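Local coordinates for protein HpcE (Thermus thermophilus, PDB 1WZO) that probably isomerises 2-hydroxyhepta-2,4-diene-1,7-dioate, as a member of the fumarylacetoacetate hydrolase family, at residues Tyr123-Asp128 with Leu230-Leu235. Numbering follows the deposited sequence.
Sequences YTIAND and LEIEGL
Ile125 lies among Leu230, Ile232 and Leu235, and its two branches divide these neighbours unequally, Ile232 touching both. CG1, anti to the carbonyl carbon (chi1 -56°), sits 3.8 Å from Ile232 CG1 and also packs on Leu235 CB, while CG2 meets Leu230 CB at 4.0 Å. CD1, extended by chi2 of 166°, runs on to the facing backbone and stops 3.6 Å from Leu235 O, close also to Leu230 O. The side chains of Ile125 and Ile232 pass alongside each other, pointing opposite ways, whereas both leucines lie aslant to Ile125. An alanine in place of Ile125 would probably open a gap between these three side chains and leave Ile232 CG1 without its facing methylene.

No hydrogen bond joins the segments, and the strand axes pass 7.5 Å apart at 150°; this is face-to-face packing of near-antiparallel strands from two sheets, within the fumarylacetoacetate hydrolase C-terminal region. Strand 120-131 is hydrogen-bonded to strands 94-104 and 152-159, and strand 227-232 belongs to the other sheet, beside strand 170-175.

At one end, the side chain of Leu230 stands roughly perpendicular to that of Asn127, its CD2 3.5 Å from Asn127 CB and equally near CG; the amide OD1 accepts a hydrogen bond from Glu97 N. At the other, a type II turn from Ile232 to Leu235, with Leu235 N hydrogen-bonded to Ile232 O (2.8 Å), brings Leu235 back toward strand 120-131. Its CD1 lies 3.6 Å from Thr124 O and reaches CB of Tyr123, a residue whose ring turns off to pack on Leu117, Val163 and Pro166.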
# COMPACT_ATOMS: atom_id res chain seq x y z
N TYR B 123 20.82 -6.47 -5.09
CA TYR B 123 21.62 -5.47 -4.40
C TYR B 123 21.52 -4.10 -5.05
O TYR B 123 21.09 -3.97 -6.19
CB TYR B 123 23.09 -5.90 -4.39
CG TYR B 123 23.32 -7.26 -3.77
CD1 TYR B 123 23.53 -7.39 -2.40
CD2 TYR B 123 23.29 -8.42 -4.55
CE1 TYR B 123 23.70 -8.63 -1.81
CE2 TYR B 123 23.45 -9.68 -3.97
CZ TYR B 123 23.65 -9.77 -2.60
OH TYR B 123 23.79 -11.01 -2.01
N THR B 124 21.94 -3.08 -4.31
CA THR B 124 21.95 -1.71 -4.81
C THR B 124 22.96 -0.94 -4.00
O THR B 124 23.61 -1.51 -3.10
CB THR B 124 20.54 -1.05 -4.72
OG1 THR B 124 20.57 0.18 -5.45
CG2 THR B 124 20.15 -0.76 -3.28
N ILE B 125 23.14 0.33 -4.32
CA ILE B 125 24.09 1.18 -3.61
C ILE B 125 23.33 2.12 -2.67
O ILE B 125 22.23 2.58 -2.99
CB ILE B 125 24.89 2.07 -4.59
CG1 ILE B 125 25.61 1.19 -5.63
CG2 ILE B 125 25.89 2.92 -3.81
CD1 ILE B 125 26.14 1.99 -6.80
N ALA B 126 23.93 2.41 -1.52
CA ALA B 126 23.31 3.32 -0.56
C ALA B 126 24.33 4.33 -0.06
O ALA B 126 25.52 4.03 0.06
CB ALA B 126 22.75 2.54 0.64
N ASN B 127 23.86 5.53 0.20
CA ASN B 127 24.70 6.58 0.76
C ASN B 127 24.06 6.82 2.14
O ASN B 127 23.08 7.56 2.26
CB ASN B 127 24.62 7.85 -0.08
CG ASN B 127 25.63 8.89 0.36
OD1 ASN B 127 26.15 8.81 1.47
ND2 ASN B 127 25.90 9.87 -0.50
N ASP B 128 24.61 6.17 3.16
CA ASP B 128 24.08 6.27 4.53
C ASP B 128 24.67 7.48 5.25
O ASP B 128 25.54 7.35 6.12
CB ASP B 128 24.37 4.97 5.27
CG ASP B 128 23.92 4.99 6.72
OD1 ASP B 128 22.87 5.60 7.00
OD2 ASP B 128 24.61 4.39 7.57
N LEU B 230 28.73 7.68 -5.65
CA LEU B 230 29.14 6.43 -5.03
C LEU B 230 29.04 5.30 -6.04
O LEU B 230 28.08 5.22 -6.82
CB LEU B 230 28.26 6.13 -3.81
CG LEU B 230 28.65 6.82 -2.50
CD1 LEU B 230 28.84 8.32 -2.71
CD2 LEU B 230 27.56 6.56 -1.46
N GLU B 231 30.03 4.42 -6.03
CA GLU B 231 30.07 3.30 -6.95
C GLU B 231 30.43 2.01 -6.25
O GLU B 231 31.24 2.00 -5.32
CB GLU B 231 31.07 3.57 -8.08
CG GLU B 231 30.65 4.66 -9.05
CD GLU B 231 31.72 4.97 -10.10
OE1 GLU B 231 32.36 4.02 -10.60
OE2 GLU B 231 31.91 6.16 -10.42
N ILE B 232 29.80 0.92 -6.67
CA ILE B 232 30.08 -0.39 -6.12
C ILE B 232 30.17 -1.33 -7.31
O ILE B 232 29.35 -1.27 -8.23
CB ILE B 232 28.97 -0.90 -5.17
CG1 ILE B 232 28.85 0.03 -3.96
CG2 ILE B 232 29.30 -2.31 -4.71
CD1 ILE B 232 27.89 -0.48 -2.89
N GLU B 233 31.18 -2.19 -7.29
CA GLU B 233 31.43 -3.14 -8.36
C GLU B 233 30.17 -3.78 -8.92
O GLU B 233 29.46 -4.50 -8.20
CB GLU B 233 32.38 -4.23 -7.85
CG GLU B 233 33.03 -5.06 -8.95
CD GLU B 233 34.01 -6.08 -8.41
OE1 GLU B 233 34.42 -5.95 -7.23
OE2 GLU B 233 34.38 -7.01 -9.16
N GLY B 234 29.88 -3.51 -10.19
CA GLY B 234 28.72 -4.08 -10.85
C GLY B 234 27.35 -3.47 -10.56
O GLY B 234 26.36 -3.89 -11.16
N LEU B 235 27.28 -2.48 -9.68
CA LEU B 235 25.99 -1.89 -9.34
C LEU B 235 25.75 -0.49 -9.91
O LEU B 235 24.74 0.15 -9.61
CB LEU B 235 25.82 -1.86 -7.82
CG LEU B 235 26.10 -3.18 -7.08
CD1 LEU B 235 25.82 -3.00 -5.59
CD2 LEU B 235 25.23 -4.29 -7.65